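Local coordinates for protein peptidase M3B, oligoendopeptidase F (Enterococcus faecium, PDB 2QR4) that probably hydrolyses internal peptide bonds of short peptides as a metal-dependent endopeptidase of family M3, at residues Arg272-Val276 / Glu277-Met281; Ser213-Gly216 / Thr217-Gly221; Asn529-Ala532 / Tyr533-Ala536; Asp250-Val253 / Asp254-Lys258; Leu96-Asp100 / Asp101-Gln105. All blocks are in the same frame, centred on the assembly; numbering follows the deposited sequence.

Contact 1: Arg272-Val276 / Glu277-Met281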
loop_
_atom_site.group_PDB
_atom_site.type_symbol
_atom_site.label_atom_id
_atom_site.label_comp_id
_atom_site.label_asym_id
_atom_site.label_seq_id
_atom_site.Cartn_x
_atom_site.Cartn_y
_atom_site.Cartn_z
ATOM N N ARG A 272 -41.021 15.530 2.728
ATOM C CA ARG A 272 -42.234 16.285 2.457
ATOM C C ARG A 272 -42.073 17.263 1.299
ATOM O O ARG A 272 -42.936 17.337 0.430
ATOM C CB ARG A 272 -42.716 17.026 3.706
ATOM C CG ARG A 272 -43.525 16.161 4.675
ATOM C CD ARG A 272 -44.265 17.014 5.723
ATOM N NE ARG A 272 -43.331 17.755 6.574
ATOM C CZ ARG A 272 -42.755 17.261 7.669
ATOM N NH1 ARG A 272 -43.021 16.018 8.064
ATOM N NH2 ARG A 272 -41.911 18.007 8.372
ATOM N N LEU A 273 -40.983 18.021 1.286
ATOM C CA LEU A 273 -40.802 19.028 0.240
ATOM C C LEU A 273 -40.704 18.400 -1.149
ATOM O O LEU A 273 -41.302 18.908 -2.099
ATOM C CB LEU A 273 -39.593 19.924 0.524
ATOM C CG LEU A 273 -39.798 20.953 1.650
ATOM C CD1 LEU A 273 -38.536 21.768 1.896
ATOM C CD2 LEU A 273 -40.941 21.878 1.322
ATOM N N LEU A 274 -39.957 17.302 -1.261
ATOM C CA LEU A 274 -39.798 16.593 -2.534
ATOM C C LEU A 274 -41.051 15.823 -2.922
ATOM O O LEU A 274 -41.294 15.597 -4.101
ATOM C CB LEU A 274 -38.600 15.627 -2.499
ATOM C CG LEU A 274 -37.256 16.347 -2.475
ATOM C CD1 LEU A 274 -36.144 15.363 -2.351
ATOM C CD2 LEU A 274 -37.086 17.218 -3.723
ATOM N N GLU A 275 -41.824 15.405 -1.925
ATOM C CA GLU A 275 -43.099 14.729 -2.156
ATOM C C GLU A 275 -42.914 13.344 -2.745
ATOM O O GLU A 275 -43.824 12.821 -3.393
ATOM C CB GLU A 275 -43.996 15.548 -3.086
ATOM C CG GLU A 275 -44.508 16.848 -2.487
ATOM C CD GLU A 275 -45.546 17.528 -3.372
ATOM O OE1 GLU A 275 -45.189 17.964 -4.489
ATOM O OE2 GLU A 275 -46.719 17.617 -2.951
ATOM N N VAL A 276 -41.739 12.760 -2.534
ATOM C CA VAL A 276 -41.451 11.408 -3.014
ATOM C C VAL A 276 -41.974 10.361 -2.034
ATOM O O VAL A 276 -42.077 10.617 -0.835
ATOM C CB VAL A 276 -39.945 11.201 -3.257
ATOM C CG1 VAL A 276 -39.497 11.997 -4.487
ATOM C CG2 VAL A 276 -39.142 11.616 -2.024
ATOM N N GLU A 277 -42.328 9.194 -2.555
ATOM C CA GLU A 277 -42.834 8.100 -1.727
ATOM C C GLU A 277 -41.769 7.692 -0.721
ATOM O O GLU A 277 -42.066 7.452 0.439
ATOM C CB GLU A 277 -43.242 6.898 -2.594
ATOM C CG GLU A 277 -43.928 5.775 -1.834
ATOM C CD GLU A 277 -45.236 6.214 -1.203
ATOM O OE1 GLU A 277 -45.890 7.127 -1.757
ATOM O OE2 GLU A 277 -45.618 5.649 -0.151
ATOM N N LYS A 278 -40.523 7.615 -1.171
ATOM C CA LYS A 278 -39.431 7.297 -0.264
ATOM C C LYS A 278 -38.176 8.122 -0.533
ATOM O O LYS A 278 -37.793 8.320 -1.684
ATOM C CB LYS A 278 -39.157 5.789 -0.282
ATOM C CG LYS A 278 -39.947 5.062 0.812
ATOM C CD LYS A 278 -40.309 3.664 0.446
ATOM C CE LYS A 278 -41.029 2.987 1.601
ATOM N NZ LYS A 278 -42.170 3.808 2.086
ATOM N N LEU A 279 -37.554 8.622 0.533
ATOM C CA LEU A 279 -36.358 9.466 0.410
ATOM C C LEU A 279 -35.104 8.619 0.405
ATOM O O LEU A 279 -34.878 7.833 1.328
ATOM C CB LEU A 279 -36.264 10.459 1.577
ATOM C CG LEU A 279 -35.273 11.627 1.394
ATOM C CD1 LEU A 279 -35.717 12.591 0.290
ATOM C CD2 LEU A 279 -35.079 12.401 2.691
ATOM N N HIS A 280 -34.271 8.789 -0.611
ATOM C CA HIS A 280 -33.054 7.984 -0.692
ATOM C C HIS A 280 -31.818 8.882 -0.610
ATOM O O HIS A 280 -31.906 10.101 -0.805
ATOM C CB HIS A 280 -32.998 7.211 -2.017
ATOM C CG HIS A 280 -34.139 6.271 -2.240
ATOM N ND1 HIS A 280 -34.020 4.907 -2.078
ATOM C CD2 HIS A 280 -35.415 6.494 -2.642
ATOM C CE1 HIS A 280 -35.176 4.330 -2.357
ATOM N NE2 HIS A 280 -36.040 5.271 -2.698
HETATM N N MSE A 281 -30.660 8.272 -0.354
HETATM C CA MSE A 281 -29.400 9.003 -0.391
HETATM C C MSE A 281 -29.300 9.864 -1.647
HETATM O O MSE A 281 -28.858 11.014 -1.588
HETATM C CB MSE A 281 -28.196 8.054 -0.255
HETATM C CG MSE A 281 -28.106 7.325 1.110
HETATM SE SE MSE A 281 -28.284 8.528 2.684
HETATM C CE MSE A 281 -26.751 9.713 2.393
#
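With chi1 at -70°, Leu274 sets its CG opposite its own carbonyl carbon, whereas Leu279, at -165°, swings CG opposite its backbone N; these two choices turn the branched ends to meet. Contact is made by one methyl of each, Leu274 CD1 to Leu279 CD1 at 3.9 Å, and the two side chains cross at about a right angle, so the touch is narrow and does not run along their length. Val276 adds a second methyl to this small apolar cluster, its CG2 standing 4.2 Å from Leu279 CD1. The same CG2 also lies 3.6 Å from the carbonyl oxygen Lys278 O. No hydrogen bond joins the two segments; the side-chain touches between them are apolar. The motif is a helix C-terminus: helix 260-274 stops at Leu274, and Glu275, the first residue to leave helical geometry, takes positive phi (69°), which ends the helical path. Val276 then adopts an extended backbone, from which the chain passes Leu274 again. Glu277 and Lys278 lie at the protein surface, while Leu279 is buried and also touches Leu284. The returning segment is secured from outside by Arg190 of helix 190-206, whose NH1 bonds to Lys278 O, and by Asp483, which accepts from both His280 ND1 and Met281 N, Met281 being selenomethionine.

Contact 2: Ser213-Gly216 / Thr217-Gly221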
loop_
_atom_site.group_PDB
_atom_site.type_symbol
_atom_site.label_atom_id
_atom_site.label_comp_id
_atom_site.label_asym_id
_atom_site.label_seq_id
_atom_site.Cartn_x
_atom_site.Cartn_y
_atom_site.Cartn_z
ATOM N N SER A 213 -8.151 -2.815 1.767
ATOM C CA SER A 213 -6.748 -3.116 1.865
ATOM C C SER A 213 -5.928 -1.826 1.968
ATOM O O SER A 213 -5.104 -1.690 2.867
ATOM C CB SER A 213 -6.318 -3.960 0.654
ATOM O OG SER A 213 -4.921 -4.221 0.674
ATOM N N THR A 214 -6.159 -0.872 1.070
ATOM C CA THR A 214 -5.371 0.392 1.111
ATOM C C THR A 214 -5.657 1.186 2.377
ATOM O O THR A 214 -4.739 1.673 3.025
ATOM C CB THR A 214 -5.566 1.297 -0.147
ATOM O OG1 THR A 214 -6.966 1.504 -0.404
ATOM C CG2 THR A 214 -4.934 0.649 -1.374
ATOM N N LEU A 215 -6.931 1.274 2.756
ATOM C CA LEU A 215 -7.315 2.072 3.925
ATOM C C LEU A 215 -6.900 1.378 5.215
ATOM O O LEU A 215 -6.315 1.994 6.100
ATOM C CB LEU A 215 -8.813 2.371 3.920
ATOM C CG LEU A 215 -9.350 3.201 5.083
ATOM C CD1 LEU A 215 -8.569 4.537 5.253
ATOM C CD2 LEU A 215 -10.847 3.439 4.922
ATOM N N GLY A 216 -7.195 0.084 5.300
ATOM C CA GLY A 216 -6.674 -0.777 6.362
ATOM C C GLY A 216 -5.178 -0.640 6.632
ATOM O O GLY A 216 -4.750 -0.519 7.786
ATOM N N THR A 217 -4.370 -0.649 5.576
ATOM C CA THR A 217 -2.927 -0.464 5.739
ATOM C C THR A 217 -2.608 0.905 6.363
ATOM O O THR A 217 -1.768 1.024 7.262
ATOM C CB THR A 217 -2.217 -0.594 4.397
ATOM O OG1 THR A 217 -2.503 -1.883 3.828
ATOM C CG2 THR A 217 -0.723 -0.437 4.589
ATOM N N HIS A 218 -3.307 1.930 5.885
ATOM C CA HIS A 218 -3.103 3.299 6.348
ATOM C C HIS A 218 -3.390 3.369 7.830
ATOM O O HIS A 218 -2.624 3.953 8.595
ATOM C CB HIS A 218 -4.050 4.269 5.611
ATOM C CG HIS A 218 -3.803 5.704 5.928
ATOM N ND1 HIS A 218 -2.666 6.368 5.507
ATOM C CD2 HIS A 218 -4.543 6.611 6.607
ATOM C CE1 HIS A 218 -2.717 7.623 5.919
ATOM N NE2 HIS A 218 -3.843 7.796 6.591
ATOM N N ILE A 219 -4.510 2.764 8.222
ATOM C CA ILE A 219 -4.936 2.718 9.621
ATOM C C ILE A 219 -3.954 1.933 10.504
ATOM O O ILE A 219 -3.559 2.404 11.574
ATOM C CB ILE A 219 -6.367 2.184 9.708
ATOM C CG1 ILE A 219 -7.335 3.311 9.313
ATOM C CG2 ILE A 219 -6.671 1.667 11.083
ATOM C CD1 ILE A 219 -8.651 2.795 8.908
ATOM N N LYS A 220 -3.521 0.769 10.024
ATOM C CA LYS A 220 -2.466 0.008 10.679
ATOM C C LYS A 220 -1.205 0.828 10.970
ATOM O O LYS A 220 -0.621 0.706 12.043
ATOM C CB LYS A 220 -2.104 -1.234 9.852
ATOM C CG LYS A 220 -2.805 -2.457 10.333
ATOM C CD LYS A 220 -2.614 -3.669 9.412
ATOM C CE LYS A 220 -3.694 -4.699 9.694
ATOM N NZ LYS A 220 -4.017 -4.697 11.175
ATOM N N GLY A 221 -0.786 1.657 10.019
ATOM C CA GLY A 221 0.412 2.503 10.207
ATOM C C GLY A 221 0.260 3.521 11.321
ATOM O O GLY A 221 1.204 3.736 12.096
#
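Gly216, Thr217 and Leu215 carry most of this contact within helix 208-228. Thr217 doubles the usual link to the preceding turn: Thr217 N donates to Ser213 O at 3.0 Å, and Thr217 OG1 donates to Ser213 O as well, at 2.8 Å. The hydroxyl can do so because chi1 of -58° places OG1 beside the backbone N and directs it back along the helix. The two donors approach from opposite faces of the carbonyl plane, each tilted by about 30°, so one oxygen serves both without their competing for the same direction. Gly216, with no side chain of its own, contributes its carbonyl: Lys220 N reaches Gly216 O at 2.9 Å in a nearly straight bond (171°), and Lys220 CB lies 3.4 Å from Gly216 O. Leu215 acts through both backbone and side chain. Leu215 O accepts from Ile219 N at 2.9 Å. Leu215 CG meets the end of the isoleucine, Ile219 CD1, at 3.9 Å, the two side chains crossing obliquely. That apolar pair faces Met449 of helix 418-454. On the subunit side, Ser213 OG bonds to Thr152 OG1 of the second subunit and Thr217 packs on Ala148 of that subunit, while Lys220 NZ pairs with Asp453 of its own chain. A threonine hydroxyl returned to the carbonyl four residues earlier is a familiar alpha-helical arrangement, here in a helix at the dimer interface.

Contact 3: Asn529-Ala532 / Tyr533-Ala536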
loop_
_atom_site.group_PDB
_atom_site.type_symbol
_atom_site.label_atom_id
_atom_site.label_comp_id
_atom_site.label_asym_id
_atom_site.label_seq_id
_atom_site.Cartn_x
_atom_site.Cartn_y
_atom_site.Cartn_z
ATOM N N ASN A 529 -12.600 40.328 22.065
ATOM C CA ASN A 529 -12.012 38.991 22.089
ATOM C C ASN A 529 -11.930 38.319 20.712
ATOM O O ASN A 529 -10.968 37.599 20.421
ATOM C CB ASN A 529 -12.767 38.094 23.073
ATOM C CG ASN A 529 -12.530 38.481 24.519
ATOM O OD1 ASN A 529 -11.803 39.432 24.818
ATOM N ND2 ASN A 529 -13.147 37.743 25.429
ATOM N N TYR A 530 -12.941 38.541 19.877
ATOM C CA TYR A 530 -12.910 38.038 18.510
ATOM C C TYR A 530 -11.789 38.705 17.718
ATOM O O TYR A 530 -11.062 38.037 16.984
ATOM C CB TYR A 530 -14.251 38.267 17.811
ATOM C CG TYR A 530 -14.326 37.677 16.420
ATOM C CD1 TYR A 530 -14.576 36.325 16.237
ATOM C CD2 TYR A 530 -14.154 38.471 15.286
ATOM C CE1 TYR A 530 -14.648 35.772 14.966
ATOM C CE2 TYR A 530 -14.226 37.923 14.000
ATOM C CZ TYR A 530 -14.473 36.572 13.854
ATOM O OH TYR A 530 -14.552 36.001 12.605
ATOM N N LEU A 531 -11.654 40.019 17.870
ATOM C CA LEU A 531 -10.619 40.756 17.164
ATOM C C LEU A 531 -9.243 40.284 17.606
ATOM O O LEU A 531 -8.352 40.108 16.781
ATOM C CB LEU A 531 -10.757 42.268 17.387
ATOM C CG LEU A 531 -12.040 42.971 16.921
ATOM C CD1 LEU A 531 -11.872 44.492 16.978
ATOM C CD2 LEU A 531 -12.454 42.529 15.523
ATOM N N ALA A 532 -9.075 40.075 18.908
ATOM C CA ALA A 532 -7.809 39.578 19.449
ATOM C C ALA A 532 -7.493 38.169 18.942
ATOM O O ALA A 532 -6.328 37.787 18.838
ATOM C CB ALA A 532 -7.821 39.611 20.973
ATOM N N TYR A 533 -8.534 37.401 18.632
ATOM C CA TYR A 533 -8.353 36.095 18.008
ATOM C C TYR A 533 -7.914 36.248 16.554
ATOM O O TYR A 533 -7.262 35.365 15.991
ATOM C CB TYR A 533 -9.634 35.266 18.091
ATOM C CG TYR A 533 -9.974 34.586 16.791
ATOM C CD1 TYR A 533 -9.249 33.488 16.350
ATOM C CD2 TYR A 533 -11.012 35.050 15.996
ATOM C CE1 TYR A 533 -9.549 32.867 15.151
ATOM C CE2 TYR A 533 -11.324 34.437 14.798
ATOM C CZ TYR A 533 -10.587 33.347 14.378
ATOM O OH TYR A 533 -10.893 32.729 13.183
ATOM N N LEU A 534 -8.284 37.375 15.951
ATOM C CA LEU A 534 -7.863 37.700 14.592
ATOM C C LEU A 534 -6.411 38.156 14.587
ATOM O O LEU A 534 -5.662 37.874 13.653
ATOM C CB LEU A 534 -8.752 38.796 14.005
ATOM C CG LEU A 534 -10.226 38.452 13.794
ATOM C CD1 LEU A 534 -11.015 39.707 13.463
ATOM C CD2 LEU A 534 -10.392 37.389 12.706
ATOM N N LYS A 535 -6.026 38.854 15.649
ATOM C CA LYS A 535 -4.672 39.374 15.802
ATOM C C LYS A 535 -3.687 38.283 16.218
ATOM O O LYS A 535 -2.491 38.394 15.971
ATOM C CB LYS A 535 -4.665 40.520 16.815
ATOM C CG LYS A 535 -5.332 41.801 16.317
ATOM C CD LYS A 535 -5.967 42.581 17.461
ATOM C CE LYS A 535 -5.061 42.620 18.683
ATOM N NZ LYS A 535 -5.830 42.863 19.937
ATOM N N ALA A 536 -4.194 37.227 16.846
ATOM C CA ALA A 536 -3.371 36.071 17.199
ATOM C C ALA A 536 -2.715 35.446 15.967
ATOM O O ALA A 536 -1.490 35.427 15.849
ATOM C CB ALA A 536 -4.201 35.032 17.947
#
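One face of the Tyr530 ring receives the edge of Tyr533: Tyr533 CD2 stands 3.7 Å above the Tyr530 ring plane, offset toward its rim. In relation to the Tyr533 ring, Tyr530 CZ lies in its plane, at the edge. Ring centroids 5.2 Å apart and planes inclined at 60° identify an edge-to-face pair, with Tyr530 CE1 and Tyr533 CE2 closest at 3.6 Å. Tyr530 O also sits at the edge of the Tyr533 ring, 3.1 Å from Tyr533 CD2. The two side chains run side by side in one direction; CG of Tyr530 stands opposite the backbone N (chi1 -176°), whereas the Tyr533 chi1 of 135° is away from a staggered value. Leu534 CD1 approaches Tyr530 obliquely, 3.7 Å from Tyr530 CE2, and bridges to Leu531, whose CD2 is 3.8 Å from that same Leu534 CD1. Backbone bonds join the turns, Tyr533 N to Asn529 O at 3.0 Å and Lys535 N to Leu531 O at 2.9 Å; the bonds from Leu534 N to Tyr530 O and Leu531 O are both weak. Tyr533 OH bonds to Leu395 O, and its ring packs on His376; the helix it belongs to, 361-379, carries the HEXXH signature of these metallopeptidases earlier in its length. This is an i to i+3 aromatic pair on an alpha-helix, 526-536, lodged against helices of the probable catalytic region.

Contact 4: Asp250-Val253 / Asp254-Lys258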
loop_
_atom_site.group_PDB
_atom_site.type_symbol
_atom_site.label_atom_id
_atom_site.label_comp_id
_atom_site.label_asym_id
_atom_site.label_seq_id
_atom_site.Cartn_x
_atom_site.Cartn_y
_atom_site.Cartn_z
ATOM N N ASP A 250 -14.478 13.591 21.852
ATOM C CA ASP A 250 -15.585 12.869 22.530
ATOM C C ASP A 250 -16.824 13.738 22.649
ATOM O O ASP A 250 -17.917 13.318 22.294
ATOM C CB ASP A 250 -15.196 12.390 23.933
ATOM C CG ASP A 250 -14.113 11.316 23.917
ATOM O OD1 ASP A 250 -13.998 10.580 22.918
ATOM O OD2 ASP A 250 -13.373 11.212 24.920
ATOM N N THR A 251 -16.641 14.961 23.135
ATOM C CA THR A 251 -17.731 15.920 23.246
ATOM C C THR A 251 -18.466 16.120 21.924
ATOM O O THR A 251 -19.695 16.113 21.890
ATOM C CB THR A 251 -17.217 17.269 23.718
ATOM O OG1 THR A 251 -16.687 17.131 25.033
ATOM C CG2 THR A 251 -18.331 18.278 23.739
ATOM N N LEU A 252 -17.713 16.290 20.842
ATOM C CA LEU A 252 -18.315 16.451 19.515
ATOM C C LEU A 252 -19.170 15.244 19.156
ATOM O O LEU A 252 -20.352 15.383 18.838
ATOM C CB LEU A 252 -17.246 16.672 18.437
ATOM C CG LEU A 252 -17.764 16.618 16.998
ATOM C CD1 LEU A 252 -18.557 17.899 16.615
ATOM C CD2 LEU A 252 -16.599 16.399 16.057
ATOM N N VAL A 253 -18.580 14.058 19.223
ATOM C CA VAL A 253 -19.301 12.839 18.859
ATOM C C VAL A 253 -20.533 12.594 19.756
ATOM O O VAL A 253 -21.597 12.210 19.265
ATOM C CB VAL A 253 -18.345 11.617 18.824
ATOM C CG1 VAL A 253 -19.111 10.314 18.669
ATOM C CG2 VAL A 253 -17.348 11.781 17.688
ATOM N N ASP A 254 -20.394 12.847 21.057
ATOM C CA ASP A 254 -21.495 12.655 22.013
ATOM C C ASP A 254 -22.640 13.634 21.844
ATOM O O ASP A 254 -23.806 13.238 21.900
ATOM C CB ASP A 254 -20.998 12.710 23.462
ATOM C CG ASP A 254 -20.115 11.525 23.811
ATOM O OD1 ASP A 254 -20.060 10.571 23.004
ATOM O OD2 ASP A 254 -19.468 11.542 24.881
ATOM N N VAL A 255 -22.326 14.916 21.674
ATOM C CA VAL A 255 -23.383 15.914 21.504
ATOM C C VAL A 255 -24.128 15.701 20.182
ATOM O O VAL A 255 -25.353 15.775 20.128
ATOM C CB VAL A 255 -22.830 17.348 21.602
ATOM C CG1 VAL A 255 -23.909 18.355 21.259
ATOM C CG2 VAL A 255 -22.260 17.610 23.016
ATOM N N VAL A 256 -23.391 15.393 19.121
ATOM C CA VAL A 256 -24.016 15.114 17.841
ATOM C C VAL A 256 -24.910 13.877 17.918
ATOM O O VAL A 256 -26.041 13.901 17.449
ATOM C CB VAL A 256 -22.986 14.994 16.697
ATOM C CG1 VAL A 256 -23.652 14.461 15.450
ATOM C CG2 VAL A 256 -22.346 16.366 16.408
ATOM N N ASN A 257 -24.419 12.808 18.534
ATOM C CA ASN A 257 -25.249 11.614 18.741
ATOM C C ASN A 257 -26.525 11.869 19.533
ATOM O O ASN A 257 -27.581 11.320 19.220
ATOM C CB ASN A 257 -24.448 10.480 19.370
ATOM C CG ASN A 257 -23.771 9.620 18.330
ATOM O OD1 ASN A 257 -24.340 8.638 17.856
ATOM N ND2 ASN A 257 -22.582 10.026 17.916
ATOM N N LYS A 258 -26.428 12.722 20.542
ATOM C CA LYS A 258 -27.568 13.037 21.378
ATOM C C LYS A 258 -28.589 13.896 20.608
ATOM O O LYS A 258 -29.764 13.928 20.969
ATOM C CB LYS A 258 -27.091 13.709 22.673
ATOM C CG LYS A 258 -28.177 14.332 23.542
ATOM C CD LYS A 258 -27.554 15.044 24.760
ATOM C CE LYS A 258 -28.399 16.225 25.268
ATOM N NZ LYS A 258 -29.535 15.783 26.125
#
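Val253 O is gripped twice by Asn257, through the side-chain ND2 at 2.7 Å and the backbone N at 3.0 Å. This pair of i to i+4 hydrogen bonds belongs to alpha-helix 246-258, close to its C-terminal end. The donors come from opposite faces of the carbonyl plane: ND2 stands above it, 36° out, yet the oxygen lies almost within the asparagine amide plane and the N-H...O angle is 171°. The Asn257 amide is probably held in its rotation, the more so because ND2 also bonds to Glu444 and OD1 to Lys474. Val253 CG1 packs alongside, 3.6 Å from Asn257 ND2. Ordinary helical bonds continue the pattern, including Asp254 N to Asp250 O at 2.8 Å. Asp250 itself forms a salt bridge with Arg235, and OD1 of Asp250 stays 5.9 Å from OD2 of Asp254, so the carboxylates do not touch. On the buried side Leu252 and Val256 lie side by side, pointing the same way, both packing on Thr440 of helix 418-454. Thr251 and Val255 repeat the side-by-side alignment next to Ala556, with Thr251 CG2 reaching Val255 CG2 at 4.1 Å.

Contact 5: Leu96-Asp100 / Asp101-Gln105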
loop_
_atom_site.group_PDB
_atom_site.type_symbol
_atom_site.label_atom_id
_atom_site.label_comp_id
_atom_site.label_asym_id
_atom_site.label_seq_id
_atom_site.Cartn_x
_atom_site.Cartn_y
_atom_site.Cartn_z
ATOM N N LEU A 96 17.062 16.038 23.376
ATOM C CA LEU A 96 16.505 15.428 24.572
ATOM C C LEU A 96 17.528 14.738 25.492
ATOM O O LEU A 96 17.190 14.339 26.600
ATOM C CB LEU A 96 15.381 14.469 24.181
ATOM C CG LEU A 96 14.140 15.204 23.674
ATOM C CD1 LEU A 96 13.017 14.236 23.424
ATOM C CD2 LEU A 96 13.722 16.255 24.688
ATOM N N GLN A 97 18.774 14.607 25.048
ATOM C CA GLN A 97 19.804 14.047 25.917
ATOM C C GLN A 97 20.301 15.114 26.874
ATOM O O GLN A 97 20.929 14.813 27.884
ATOM C CB GLN A 97 20.958 13.434 25.112
ATOM C CG GLN A 97 20.689 11.981 24.694
ATOM C CD GLN A 97 21.624 11.496 23.606
ATOM O OE1 GLN A 97 22.104 12.276 22.784
ATOM N NE2 GLN A 97 21.891 10.204 23.600
ATOM N N LEU A 98 20.023 16.368 26.543
ATOM C CA LEU A 98 20.218 17.448 27.488
ATOM C C LEU A 98 19.035 17.467 28.449
ATOM O O LEU A 98 17.934 17.029 28.108
ATOM C CB LEU A 98 20.309 18.782 26.755
ATOM C CG LEU A 98 21.409 18.863 25.700
ATOM C CD1 LEU A 98 21.266 20.124 24.891
ATOM C CD2 LEU A 98 22.772 18.800 26.364
ATOM N N SER A 99 19.267 17.976 29.652
ATOM C CA SER A 99 18.196 18.169 30.624
ATOM C C SER A 99 17.425 19.451 30.311
ATOM O O SER A 99 18.013 20.443 29.865
ATOM C CB SER A 99 18.789 18.322 32.016
ATOM O OG SER A 99 19.297 19.640 32.159
ATOM N N ASP A 100 16.119 19.435 30.572
ATOM C CA ASP A 100 15.302 20.648 30.492
ATOM C C ASP A 100 16.033 21.907 30.967
ATOM O O ASP A 100 15.974 22.948 30.310
ATOM C CB ASP A 100 14.004 20.481 31.289
ATOM C CG ASP A 100 12.929 19.749 30.504
ATOM O OD1 ASP A 100 13.242 19.211 29.419
ATOM O OD2 ASP A 100 11.768 19.719 30.968
ATOM N N ASP A 101 16.724 21.827 32.098
ATOM C CA ASP A 101 17.374 23.033 32.623
ATOM C C ASP A 101 18.666 23.420 31.912
ATOM O O ASP A 101 19.075 24.581 31.959
ATOM C CB ASP A 101 17.542 23.021 34.160
ATOM C CG ASP A 101 17.251 21.668 34.790
ATOM O OD1 ASP A 101 17.435 21.570 36.027
ATOM O OD2 ASP A 101 16.834 20.714 34.073
ATOM N N GLN A 102 19.313 22.459 31.254
ATOM C CA GLN A 102 20.462 22.778 30.400
ATOM C C GLN A 102 19.986 23.531 29.161
ATOM O O GLN A 102 20.660 24.428 28.660
ATOM C CB GLN A 102 21.180 21.509 29.951
ATOM C CG GLN A 102 22.179 20.926 30.931
ATOM C CD GLN A 102 22.671 19.565 30.467
ATOM O OE1 GLN A 102 21.901 18.596 30.411
ATOM N NE2 GLN A 102 23.947 19.491 30.097
ATOM N N ILE A 103 18.816 23.139 28.672
ATOM C CA ILE A 103 18.227 23.732 27.482
ATOM C C ILE A 103 17.871 25.202 27.705
ATOM O O ILE A 103 18.297 26.056 26.930
ATOM C CB ILE A 103 17.002 22.921 27.012
ATOM C CG1 ILE A 103 17.439 21.523 26.567
ATOM C CG2 ILE A 103 16.289 23.611 25.880
ATOM C CD1 ILE A 103 16.302 20.645 26.061
ATOM N N TRP A 104 17.123 25.509 28.765
ATOM C CA TRP A 104 16.745 26.906 29.025
ATOM C C TRP A 104 17.928 27.717 29.559
ATOM O O TRP A 104 17.889 28.948 29.592
ATOM C CB TRP A 104 15.517 27.023 29.949
ATOM C CG TRP A 104 14.379 26.152 29.537
ATOM C CD1 TRP A 104 13.824 25.132 30.259
ATOM C CD2 TRP A 104 13.673 26.187 28.285
ATOM N NE1 TRP A 104 12.813 24.529 29.535
ATOM C CE2 TRP A 104 12.701 25.158 28.322
ATOM C CE3 TRP A 104 13.770 26.983 27.136
ATOM C CZ2 TRP A 104 11.827 24.915 27.264
ATOM C CZ3 TRP A 104 12.899 26.732 26.075
ATOM C CH2 TRP A 104 11.943 25.708 26.151
ATOM N N GLN A 105 18.988 27.019 29.952
ATOM C CA GLN A 105 20.224 27.685 30.346
ATOM C C GLN A 105 20.920 28.246 29.104
ATOM O O GLN A 105 21.552 29.306 29.155
ATOM C CB GLN A 105 21.139 26.720 31.106
ATOM C CG GLN A 105 22.371 27.367 31.730
ATOM C CD GLN A 105 22.076 28.723 32.351
ATOM O OE1 GLN A 105 22.802 29.688 32.116
ATOM N NE2 GLN A 105 21.001 28.805 33.135
#
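Ser99 and Gln102 form a capping box at the start of helix 100-109, each supplying a side-chain acceptor for the other's backbone N-H. Ser99 N donates to Gln102 OE1 at 2.8 Å, a practically straight bond (176°). In return, Gln102 N donates to Ser99 OG at 3.0 Å, with an N-H...O angle of 149°. Serine chi1 of 78° sets OG between its own N and carbonyl carbon, within reach of this N-H, while the glutamine chain stays extended beyond CG and so carries OE1 back to the cap residue. The hydroxyl proton of Ser99 is less certain: Gln102 OE1 and Asp101 OD2 are both at 3.3 Å from OG, both weak options, and the geometry does not choose between them. Ser99 O takes the first regular helical bond, from Ile103 N at 3.1 Å, supplemented by a weak one from Gln102 N. The next carbonyl, Asp100 O, accepts from Trp104 N at 3.2 Å. Asp100 OD1 is satisfied outside the turn by a salt bridge to Arg127, which also bonds to Leu96 O and thereby ties the loop to the helix start. A hydrophobic staple flanks the box: Leu98, just before the N-cap, packs its CB 4.0 Å from Ile103 CG1, and Ile103 in turn touches Ile120 of helix 117-124. Trp104 turns its indole toward the same turn, CD1 coming to 3.1 Å from Asp100 O.

All five contacts are local and none touches another. Contacts 1 to 4 fall in the peptidase family M3 range, contact 5 in the oligopeptidase F range, and contacts 1 and 5 lie on opposite sides of the chain's centre, their own centres 65 Å apart. Contacts 4 and 1 sit on consecutive helices, 246-258 and 260-274, with about 14 Å between nearest atoms. Helix 418-454 links contacts 2 and 4, whose centres are 26 Å apart, since both pack on it. Contact 3, about 17 Å from contact 4 by nearest atoms, abuts the helix bearing the HEXXH signature, which as in other M3 peptidases probably supplies metal ligands; contact 2 alone reaches the second subunit.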